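Local coordinates for protein fatty acid synthase 1, isoform A (Drosophila melanogaster, PDB 6FN6) that probably carries out the reductive and dehydrating steps that process each growing acyl chain during NADPH-dependent synthesis of long-chain saturated fatty acids, at residues Asp133-Lys136 and Glu137-Leu140; Asp615-Thr619 and Ser620-Ala624; Gly966-Ile969 and Arg970-Gln973. All coordinates share one frame; numbering follows the deposited sequence.

From the N terminus the chain first makes contact 1, a turn of helix 131-141 in the C-terminal hotdog of the dehydratase. Far along the sequence comes contact 2, where helix 613-620 ends within the enoylreductase, and contact 3 follows on helix 963-974 of the ketoreductase. Each joins adjacent stretches, so none closes a long loop; they run in series, without nesting or crossing. In space, contacts 1 and 3 nevertheless meet: Glu137 OE2 and Arg971 NH2 form a 3.0 Å salt bridge that ties dehydratase to ketoreductase. Contact 2 stands apart, its nearest atoms about 16 Å from contact 1 and about 18 Å from contact 3.

Contact 1. Residues Asp133-Lys136 and Glu137-Leu140; sequences DVYK and ELRL
Val134 and Tyr135 pack against Leu138 in a local, one-turn contact within helix 131-141 of the dehydratase domain. In this apolar group Leu138 CD1 is the atom that reaches both partners. It comes obliquely to the tyrosine ring, 3.6 Å from Tyr135 CD1, and also meets Val134 CG1 at 4.0 Å. All three side chains belong to the inward side of the helix, and that side is closed by Leu183 of helix 170-183 and Tyr145 of strand 143-145. Backbone bonds one turn apart hold the spacing, the Leu138 N to Val134 O bond measuring 3.1 Å.

Arg139 and Lys136 carry the more exposed charges. The Arg139 chain bends at chi3 (-56°), folding its guanidinium back over the preceding turn so that one face covers the Tyr135 carbonyl oxygen and Lys136 CA. Lys136 runs extended instead, and its NZ stays 6.6 Å from Arg139 NH2, which probably limits the repulsion between the like charges. Glu137 is buried, its carboxylate bridging Arg141 and Arg188 as well as Arg971 of ketoreductase helix 963-974.

The phenol of Tyr135 is fixed at its far end, where OH is hydrogen-bonded to Gln179 and to the backbone N of Ile152. Its side chain lies about 7 Å from that of Asp175, the predicted proton donor, consistent with a place close to the probable active site of a double-hotdog dehydratase.

Contact 2. Residues Asp615-Thr619 and Ser620-Ala624; sequences DVMLT and SGKLA
Met617, Ser620 and Leu623 meet where helix 613-620 ends in a C-terminal capping turn, in the enoylreductase part of the chain. Gly621, the first residue beyond the helix, has a positive phi of 99°, and this reversal swings the following residues back beside the last turn. The carbonyl of Met617 is the focus of the cap. Its oxygen accepts from Gly621 N at 3.0 Å and from Leu623 N at 3.2 Å, the two donors arriving from opposite faces of the carbonyl plane. The bond from Leu623 is nearly straight at its hydrogen (168°), yet its donor stands well above that plane. Two N-H groups from the turn thus satisfy one carbonyl of the helix end.

Around this polar centre the side chains close up. Leu623 points back toward the helix, and its CB lies against Met617 CB. Beyond CB, the methionine chain bends at chi2 (-60°), and its sulfur crosses the aliphatic part of Lys622, with SD 3.8 Å from Lys622 CD. Leu618 CD1 reaches toward the carbonyl oxygens of Leu623 and Ala624, while Leu628 and Val638, farther along the same loop, touch the Leu618 side chain.

Within the last helical turn, Thr619 OG1 bonds to the carbonyl of Asp615, which also receives Thr619 N on the other face of its plane. Phe880 of helix 876-885 packs on both Asp615 and Thr619, placing this helix end beside another element of the domain. Ser620 N donates to Val616 O at 2.8 Å. The hydroxyl of Ser620 turns back along the helix, leaving OG 3.1 Å from both Val616 O and Met617 O.

Contact 3. Residues Gly966-Ile969 and Arg970-Gln973; sequences GLMI and RRWQ
The indole of Trp972 receives Met968 on one face, and the guanidinium of Arg971 receives Leu967, both within a single turn of helix 963-974. This helix is the crossover of a Rossmann-type beta-alpha-beta unit in the ketoreductase, linking strands 951-955 and 978-982. Met968 CB makes a CH-pi contact 3.9 Å from the centroid of the six-membered indole ring and only 15° off its normal. The Met968 carbonyl oxygen lies over the same face, displaced toward the rim. At the ring edge, NE1 is hydrogen-bonded to Asn942 of helix 935-946, whose Leu938, Thr941 and Val945 also touch the tryptophan.

The Arg971 chain, extended from CG to NE, crosses Leu967 at a slant and lays one face of its guanidinium over the leucine, with Leu967 CD2 3.7 Å from Arg971 CZ. The same leucine meets a second arginine, its CD1 approaching Arg970 NH2 obliquely. Arg971 NH2 pairs with Glu137 of the dehydratase, whereas Arg970, bent at chi3, is held by Glu974 at NH1 and by Thr157 at NE.

On the neighbouring side, Ile969 and Gln973 lie side by side over strand 978-982, with Ile969 CG2 3.8 Å from Gln973 CD. Met968 is more folded: bends at chi2 (-54°) and chi3 (-56°) curl its terminal methyl back to the indole, bringing CE to 3.6 Å from Trp972 NE1.

Contact 1. Residues Asp133-Lys136 and Glu137-Leu140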
loop_
_atom_site.group_PDB
_atom_site.type_symbol
_atom_site.label_atom_id
_atom_site.label_comp_id
_atom_site.label_asym_id
_atom_site.label_seq_id
_atom_site.Cartn_x
_atom_site.Cartn_y
_atom_site.Cartn_z
ATOM N N ASP A 133 -9.061 28.366 -32.150
ATOM C CA ASP A 133 -9.707 27.063 -32.276
ATOM C C ASP A 133 -9.575 26.275 -30.979
ATOM O O ASP A 133 -10.546 25.709 -30.480
ATOM C CB ASP A 133 -9.102 26.257 -33.428
ATOM C CG ASP A 133 -9.284 26.929 -34.769
ATOM O OD1 ASP A 133 -10.348 27.547 -34.987
ATOM O OD2 ASP A 133 -8.364 26.831 -35.609
ATOM N N VAL A 134 -8.358 26.237 -30.448
ATOM C CA VAL A 134 -8.062 25.483 -29.238
ATOM C C VAL A 134 -8.935 25.939 -28.079
ATOM O O VAL A 134 -9.529 25.119 -27.383
ATOM C CB VAL A 134 -6.569 25.600 -28.877
ATOM C CG1 VAL A 134 -6.310 25.114 -27.453
ATOM C CG2 VAL A 134 -5.723 24.832 -29.869
ATOM N N TYR A 135 -9.001 27.245 -27.858
ATOM C CA TYR A 135 -9.649 27.762 -26.664
ATOM C C TYR A 135 -11.161 27.888 -26.846
ATOM O O TYR A 135 -11.897 28.043 -25.872
ATOM C CB TYR A 135 -9.021 29.098 -26.263
ATOM C CG TYR A 135 -7.645 28.900 -25.667
ATOM C CD1 TYR A 135 -7.495 28.455 -24.360
ATOM C CD2 TYR A 135 -6.500 29.121 -26.417
ATOM C CE1 TYR A 135 -6.244 28.252 -23.815
ATOM C CE2 TYR A 135 -5.247 28.924 -25.882
ATOM C CZ TYR A 135 -5.124 28.483 -24.582
ATOM O OH TYR A 135 -3.874 28.290 -24.040
ATOM N N LYS A 136 -11.627 27.835 -28.088
ATOM C CA LYS A 136 -13.053 27.670 -28.331
ATOM C C LYS A 136 -13.464 26.278 -27.855
ATOM O O LYS A 136 -14.475 26.114 -27.173
ATOM C CB LYS A 136 -13.402 27.869 -29.806
ATOM C CG LYS A 136 -14.792 27.371 -30.163
ATOM C CD LYS A 136 -15.243 27.836 -31.534
ATOM C CE LYS A 136 -16.708 27.493 -31.746
ATOM N NZ LYS A 136 -17.157 27.719 -33.143
ATOM N N GLU A 137 -12.666 25.282 -28.227
ATOM C CA GLU A 137 -12.892 23.900 -27.813
ATOM C C GLU A 137 -12.939 23.804 -26.290
ATOM O O GLU A 137 -13.864 23.223 -25.720
ATOM C CB GLU A 137 -11.791 22.990 -28.373
ATOM C CG GLU A 137 -11.720 21.592 -27.760
ATOM C CD GLU A 137 -12.971 20.776 -28.020
ATOM O OE1 GLU A 137 -13.760 21.161 -28.911
ATOM O OE2 GLU A 137 -13.166 19.748 -27.338
ATOM N N LEU A 138 -11.932 24.375 -25.639
ATOM C CA LEU A 138 -11.812 24.309 -24.189
ATOM C C LEU A 138 -12.964 25.027 -23.483
ATOM O O LEU A 138 -13.467 24.546 -22.467
ATOM C CB LEU A 138 -10.476 24.906 -23.745
ATOM C CG LEU A 138 -9.220 24.172 -24.225
ATOM C CD1 LEU A 138 -7.974 24.937 -23.828
ATOM C CD2 LEU A 138 -9.162 22.759 -23.678
ATOM N N ARG A 139 -13.366 26.180 -24.011
ATOM C CA ARG A 139 -14.485 26.937 -23.448
ATOM C C ARG A 139 -15.724 26.065 -23.296
ATOM O O ARG A 139 -16.404 26.109 -22.272
ATOM C CB ARG A 139 -14.822 28.151 -24.319
ATOM C CG ARG A 139 -14.085 29.428 -23.934
ATOM C CD ARG A 139 -14.787 30.668 -24.475
ATOM N NE ARG A 139 -14.964 30.624 -25.926
ATOM C CZ ARG A 139 -14.054 31.022 -26.811
ATOM N NH1 ARG A 139 -12.881 31.495 -26.408
ATOM N NH2 ARG A 139 -14.318 30.942 -28.108
ATOM N N LEU A 140 -16.016 25.274 -24.321
ATOM C CA LEU A 140 -17.194 24.418 -24.303
ATOM C C LEU A 140 -17.106 23.378 -23.199
ATOM O O LEU A 140 -18.128 22.875 -22.727
ATOM C CB LEU A 140 -17.380 23.724 -25.653
ATOM C CG LEU A 140 -18.293 24.442 -26.648
ATOM C CD1 LEU A 140 -17.762 25.825 -26.992
ATOM C CD2 LEU A 140 -18.445 23.596 -27.896
#

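Contact 2. Residues Asp615-Thr619 and Ser620-Ala624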
loop_
_atom_site.group_PDB
_atom_site.type_symbol
_atom_site.label_atom_id
_atom_site.label_comp_id
_atom_site.label_asym_id
_atom_site.label_seq_id
_atom_site.Cartn_x
_atom_site.Cartn_y
_atom_site.Cartn_z
ATOM N N ASP A 615 -25.739 2.715 -10.132
ATOM C CA ASP A 615 -26.762 3.633 -10.621
ATOM C C ASP A 615 -26.890 4.826 -9.681
ATOM O O ASP A 615 -27.011 5.967 -10.125
ATOM C CB ASP A 615 -28.109 2.920 -10.762
ATOM C CG ASP A 615 -28.084 1.824 -11.808
ATOM O OD1 ASP A 615 -27.233 1.887 -12.718
ATOM O OD2 ASP A 615 -28.907 0.891 -11.715
ATOM N N VAL A 616 -26.858 4.557 -8.380
ATOM C CA VAL A 616 -26.957 5.609 -7.378
ATOM C C VAL A 616 -25.739 6.521 -7.463
ATOM O O VAL A 616 -25.868 7.744 -7.467
ATOM C CB VAL A 616 -27.096 5.023 -5.958
ATOM C CG1 VAL A 616 -27.268 6.137 -4.928
ATOM C CG2 VAL A 616 -28.258 4.049 -5.887
ATOM N N MET A 617 -24.557 5.916 -7.533
ATOM C CA MET A 617 -23.309 6.670 -7.553
ATOM C C MET A 617 -23.252 7.569 -8.782
ATOM O O MET A 617 -22.834 8.723 -8.696
ATOM C CB MET A 617 -22.104 5.724 -7.532
ATOM C CG MET A 617 -21.936 4.957 -6.227
ATOM S SD MET A 617 -21.723 6.027 -4.793
ATOM C CE MET A 617 -21.709 4.821 -3.467
ATOM N N LEU A 618 -23.671 7.038 -9.925
ATOM C CA LEU A 618 -23.681 7.816 -11.157
ATOM C C LEU A 618 -24.648 8.987 -11.050
ATOM O O LEU A 618 -24.302 10.120 -11.380
ATOM C CB LEU A 618 -24.059 6.936 -12.347
ATOM C CG LEU A 618 -23.991 7.591 -13.729
ATOM C CD1 LEU A 618 -22.651 8.272 -13.978
ATOM C CD2 LEU A 618 -24.276 6.568 -14.812
ATOM N N THR A 619 -25.862 8.709 -10.584
ATOM C CA THR A 619 -26.890 9.736 -10.472
ATOM C C THR A 619 -26.464 10.827 -9.494
ATOM O O THR A 619 -26.624 12.014 -9.772
ATOM C CB THR A 619 -28.238 9.135 -10.016
ATOM O OG1 THR A 619 -28.687 8.175 -10.980
ATOM C CG2 THR A 619 -29.302 10.225 -9.862
ATOM N N SER A 620 -25.918 10.422 -8.352
ATOM C CA SER A 620 -25.519 11.372 -7.317
ATOM C C SER A 620 -24.301 12.193 -7.733
ATOM O O SER A 620 -24.131 13.330 -7.292
ATOM C CB SER A 620 -25.223 10.638 -6.008
ATOM O OG SER A 620 -24.062 9.835 -6.123
ATOM N N GLY A 621 -23.456 11.613 -8.579
ATOM C CA GLY A 621 -22.270 12.298 -9.059
ATOM C C GLY A 621 -21.002 11.903 -8.327
ATOM O O GLY A 621 -19.913 12.372 -8.661
ATOM N N LYS A 622 -21.135 11.037 -7.328
ATOM C CA LYS A 622 -19.977 10.544 -6.595
ATOM C C LYS A 622 -19.064 9.781 -7.549
ATOM O O LYS A 622 -17.845 9.758 -7.374
ATOM C CB LYS A 622 -20.411 9.658 -5.424
ATOM C CG LYS A 622 -21.063 10.432 -4.283
ATOM C CD LYS A 622 -21.619 9.508 -3.205
ATOM C CE LYS A 622 -20.519 8.791 -2.428
ATOM N NZ LYS A 622 -19.672 9.728 -1.636
ATOM N N LEU A 623 -19.665 9.160 -8.558
ATOM C CA LEU A 623 -18.914 8.477 -9.604
ATOM C C LEU A 623 -18.995 9.276 -10.902
ATOM O O LEU A 623 -20.076 9.715 -11.301
ATOM C CB LEU A 623 -19.455 7.061 -9.819
ATOM C CG LEU A 623 -18.805 6.226 -10.926
ATOM C CD1 LEU A 623 -17.345 5.944 -10.612
ATOM C CD2 LEU A 623 -19.573 4.931 -11.142
ATOM N N ALA A 624 -17.854 9.471 -11.554
ATOM C CA ALA A 624 -17.813 10.231 -12.797
ATOM C C ALA A 624 -18.309 9.359 -13.945
ATOM O O ALA A 624 -18.541 8.164 -13.763
ATOM C CB ALA A 624 -16.405 10.736 -13.072
#

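Contact 3. Residues Gly966-Ile969 and Arg970-Gln973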
loop_
_atom_site.group_PDB
_atom_site.type_symbol
_atom_site.label_atom_id
_atom_site.label_comp_id
_atom_site.label_asym_id
_atom_site.label_seq_id
_atom_site.Cartn_x
_atom_site.Cartn_y
_atom_site.Cartn_z
ATOM N N GLY A 966 -12.636 21.560 -38.898
ATOM C CA GLY A 966 -12.021 20.295 -39.246
ATOM C C GLY A 966 -12.079 19.303 -38.097
ATOM O O GLY A 966 -12.231 18.099 -38.312
ATOM N N LEU A 967 -11.957 19.814 -36.875
ATOM C CA LEU A 967 -12.021 18.980 -35.680
ATOM C C LEU A 967 -13.380 18.304 -35.553
ATOM O O LEU A 967 -13.467 17.089 -35.377
ATOM C CB LEU A 967 -11.733 19.817 -34.429
ATOM C CG LEU A 967 -11.886 19.118 -33.072
ATOM C CD1 LEU A 967 -10.999 17.883 -32.988
ATOM C CD2 LEU A 967 -11.573 20.083 -31.935
ATOM N N MET A 968 -14.441 19.097 -35.642
ATOM C CA MET A 968 -15.795 18.581 -35.492
ATOM C C MET A 968 -16.121 17.571 -36.589
ATOM O O MET A 968 -16.777 16.558 -36.341
ATOM C CB MET A 968 -16.806 19.729 -35.510
ATOM C CG MET A 968 -16.731 20.640 -34.288
ATOM S SD MET A 968 -16.855 19.770 -32.708
ATOM C CE MET A 968 -18.414 18.907 -32.904
ATOM N N ILE A 969 -15.665 17.852 -37.803
ATOM C CA ILE A 969 -15.911 16.961 -38.927
ATOM C C ILE A 969 -15.189 15.643 -38.667
ATOM O O ILE A 969 -15.746 14.568 -38.890
ATOM C CB ILE A 969 -15.474 17.608 -40.263
ATOM C CG1 ILE A 969 -16.326 18.850 -40.545
ATOM C CG2 ILE A 969 -15.584 16.612 -41.418
ATOM C CD1 ILE A 969 -15.805 19.721 -41.669
ATOM N N ARG A 970 -13.949 15.732 -38.196
ATOM C CA ARG A 970 -13.169 14.542 -37.880
ATOM C C ARG A 970 -13.882 13.712 -36.814
ATOM O O ARG A 970 -13.983 12.492 -36.925
ATOM C CB ARG A 970 -11.763 14.917 -37.404
ATOM C CG ARG A 970 -10.867 13.709 -37.177
ATOM C CD ARG A 970 -9.445 14.095 -36.809
ATOM N NE ARG A 970 -9.362 14.734 -35.498
ATOM C CZ ARG A 970 -9.429 14.083 -34.342
ATOM N NH1 ARG A 970 -9.610 12.770 -34.323
ATOM N NH2 ARG A 970 -9.337 14.749 -33.199
ATOM N N ARG A 971 -14.382 14.386 -35.783
ATOM C CA ARG A 971 -15.078 13.709 -34.699
ATOM C C ARG A 971 -16.365 13.042 -35.186
ATOM O O ARG A 971 -16.683 11.925 -34.774
ATOM C CB ARG A 971 -15.390 14.699 -33.574
ATOM C CG ARG A 971 -14.162 15.164 -32.804
ATOM C CD ARG A 971 -14.531 16.133 -31.692
ATOM N NE ARG A 971 -13.410 16.385 -30.789
ATOM C CZ ARG A 971 -13.324 17.428 -29.968
ATOM N NH1 ARG A 971 -14.293 18.333 -29.926
ATOM N NH2 ARG A 971 -12.264 17.569 -29.184
ATOM N N TRP A 972 -17.092 13.712 -36.077
ATOM C CA TRP A 972 -18.334 13.158 -36.611
ATOM C C TRP A 972 -18.046 11.969 -37.519
ATOM O O TRP A 972 -18.775 10.976 -37.511
ATOM C CB TRP A 972 -19.121 14.223 -37.376
ATOM C CG TRP A 972 -19.611 15.347 -36.516
ATOM C CD1 TRP A 972 -19.966 15.282 -35.201
ATOM C CD2 TRP A 972 -19.786 16.711 -36.911
ATOM N NE1 TRP A 972 -20.355 16.520 -34.754
ATOM C CE2 TRP A 972 -20.253 17.415 -35.785
ATOM C CE3 TRP A 972 -19.594 17.405 -38.109
ATOM C CZ2 TRP A 972 -20.532 18.779 -35.822
ATOM C CZ3 TRP A 972 -19.872 18.755 -38.142
ATOM C CH2 TRP A 972 -20.335 19.429 -37.006
ATOM N N GLN A 973 -16.981 12.072 -38.306
ATOM C CA GLN A 973 -16.626 11.012 -39.239
ATOM C C GLN A 973 -16.123 9.788 -38.484
ATOM O O GLN A 973 -16.383 8.651 -38.883
ATOM C CB GLN A 973 -15.573 11.504 -40.232
ATOM C CG GLN A 973 -16.138 12.431 -41.294
ATOM C CD GLN A 973 -15.079 12.962 -42.237
ATOM O OE1 GLN A 973 -13.934 13.182 -41.843
ATOM N NE2 GLN A 973 -15.458 13.176 -43.492
#